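Local structure of organophosphorus hydrolase (Pseudomonas pseudoalcaligenes, 4LE6) at residues Arg304-Gln308 with Gly309-Val313. The protein probably hydrolyses organophosphate triesters at a two-zinc site in a metallo-beta-lactamase fold. Residues are numbered along the deposited sequence; the frame is centred on the assembly and turned at random. Where two conformers were deposited one is given.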
loop_
_atom_site.group_PDB
_atom_site.type_symbol
_atom_site.label_atom_id
_atom_site.label_comp_id
_atom_site.label_asym_id
_atom_site.label_seq_id
_atom_site.Cartn_x
_atom_site.Cartn_y
_atom_site.Cartn_z
ATOM N N ARG A 304 3.689 -15.312 4.904
ATOM C CA ARG A 304 4.696 -16.231 4.407
ATOM C C ARG A 304 5.490 -16.757 5.588
ATOM O O ARG A 304 5.833 -16.008 6.509
ATOM C CB ARG A 304 5.637 -15.503 3.444
ATOM C CG ARG A 304 6.807 -16.333 2.928
ATOM C CD ARG A 304 7.669 -15.537 1.922
ATOM N NE ARG A 304 8.528 -14.558 2.589
ATOM C CZ ARG A 304 8.614 -13.262 2.291
ATOM N NH1 ARG A 304 7.913 -12.721 1.309
ATOM N NH2 ARG A 304 9.431 -12.498 2.993
ATOM N N LYS A 305 5.787 -18.049 5.561
ATOM C CA LYS A 305 6.613 -18.631 6.593
ATOM C C LYS A 305 8.083 -18.371 6.268
ATOM O O LYS A 305 8.516 -18.554 5.137
ATOM C CB LYS A 305 6.360 -20.131 6.710
ATOM C CG LYS A 305 7.038 -20.739 7.924
ATOM C CD LYS A 305 6.891 -22.248 7.983
ATOM C CE LYS A 305 7.568 -22.803 9.218
ATOM N NZ LYS A 305 9.031 -22.508 9.206
ATOM N N GLU A 306 8.837 -17.915 7.266
ATOM C CA GLU A 306 10.276 -17.716 7.142
ATOM C C GLU A 306 10.980 -18.836 7.906
ATOM O O GLU A 306 10.319 -19.630 8.562
ATOM C CB GLU A 306 10.664 -16.365 7.724
ATOM C CG GLU A 306 10.154 -15.175 6.919
ATOM C CD GLU A 306 10.919 -14.971 5.623
ATOM O OE1 GLU A 306 12.163 -15.127 5.613
ATOM O OE2 GLU A 306 10.278 -14.660 4.597
ATOM N N ALA A 307 12.307 -18.909 7.821
ATOM C CA ALA A 307 13.065 -19.897 8.585
ATOM C C ALA A 307 12.687 -19.784 10.055
ATOM O O ALA A 307 12.448 -20.783 10.724
ATOM C CB ALA A 307 14.565 -19.672 8.404
ATOM N N GLN A 308 12.619 -18.548 10.544
ATOM C CA GLN A 308 12.098 -18.274 11.879
ATOM C C GLN A 308 10.952 -17.273 11.748
ATOM O O GLN A 308 11.081 -16.266 11.058
ATOM C CB GLN A 308 13.192 -17.709 12.788
ATOM C CG GLN A 308 13.143 -18.262 14.210
ATOM C CD GLN A 308 13.780 -17.344 15.247
ATOM O OE1 GLN A 308 13.732 -16.116 15.129
ATOM N NE2 GLN A 308 14.370 -17.939 16.279
ATOM N N GLY A 309 9.824 -17.559 12.388
ATOM C CA GLY A 309 8.695 -16.651 12.353
ATOM C C GLY A 309 8.128 -16.518 10.951
ATOM O O GLY A 309 8.238 -17.444 10.139
ATOM N N TYR A 310 7.548 -15.355 10.663
ATOM C CA TYR A 310 6.740 -15.153 9.466
ATOM C C TYR A 310 7.026 -13.794 8.851
ATOM O O TYR A 310 7.755 -12.994 9.429
ATOM C CB TYR A 310 5.241 -15.256 9.812
ATOM C CG TYR A 310 4.866 -16.621 10.357
ATOM C CD1 TYR A 310 5.020 -16.917 11.706
ATOM C CD2 TYR A 310 4.394 -17.621 9.519
ATOM C CE1 TYR A 310 4.703 -18.184 12.211
ATOM C CE2 TYR A 310 4.080 -18.894 10.020
ATOM C CZ TYR A 310 4.247 -19.161 11.361
ATOM O OH TYR A 310 3.940 -20.399 11.870
ATOM N N ALA A 311 6.449 -13.548 7.678
ATOM C CA ALA A 311 6.524 -12.247 7.028
ATOM C C ALA A 311 5.148 -11.903 6.472
ATOM O O ALA A 311 4.390 -12.794 6.083
ATOM C CB ALA A 311 7.561 -12.253 5.919
ATOM N N TRP A 312 4.836 -10.611 6.453
ATOM C CA TRP A 312 3.590 -10.084 5.897
ATOM C C TRP A 312 3.873 -9.601 4.483
ATOM O O TRP A 312 4.866 -8.918 4.266
ATOM C CB TRP A 312 3.141 -8.904 6.747
ATOM C CG TRP A 312 1.953 -8.150 6.239
ATOM C CD1 TRP A 312 1.897 -6.819 5.924
ATOM C CD2 TRP A 312 0.627 -8.664 6.036
ATOM N NE1 TRP A 312 0.617 -6.485 5.512
ATOM C CE2 TRP A 312 -0.173 -7.600 5.574
ATOM C CE3 TRP A 312 0.042 -9.925 6.189
ATOM C CZ2 TRP A 312 -1.525 -7.760 5.265
ATOM C CZ3 TRP A 312 -1.310 -10.078 5.875
ATOM C CH2 TRP A 312 -2.067 -9.003 5.425
ATOM N N VAL A 313 3.026 -9.984 3.533
ATOM C CA VAL A 313 3.164 -9.557 2.152
ATOM C C VAL A 313 1.897 -8.816 1.764
ATOM O O VAL A 313 0.848 -9.435 1.549
ATOM C CB VAL A 313 3.410 -10.736 1.197
ATOM C CG1 VAL A 313 3.577 -10.227 -0.243
ATOM C CG2 VAL A 313 4.658 -11.495 1.619
#
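R304 reaches across the end of the beta hairpin 300-305/310-314 to lay its guanidinium over the A311 methyl. Strand 310-314 is outermost, within this chain, in the second sheet of the metallo-beta-lactamase sandwich, away from the zincs. R304 and A311 form a hydrogen-bonded antiparallel pair: R304 N to A311 O is 2.9 Å and nearly straight at 174°, and A311 N returns to R304 O. CB of R304 sits 4.0 Å from A311 O. With CG anti to the backbone N (chi1 176°), the chain extends, then bends at chi3 (76°), bringing NH2 to 3.5 Å from A311 CB. NE and NH2 both donate to E306 OE2 in a side-on salt bridge, NE at 2.7 Å nearly along the C-O axis, NH2 from above the carboxylate plane. NH1 touches V313 CG2 obliquely at 3.5 Å and hydrogen-bonds R76 O of the second subunit. Where the chain turns, E306 N donates to G309 O at 3.0 Å. On the other face the Y310 ring crosses K305 obliquely, CD2 3.8 Å from K305 CA, and packs against helix 269-286. Side-on bonding to one carboxylate oxygen should fix the guanidinium's rotation and offset its charge, with NH1 directed into the dimer interface.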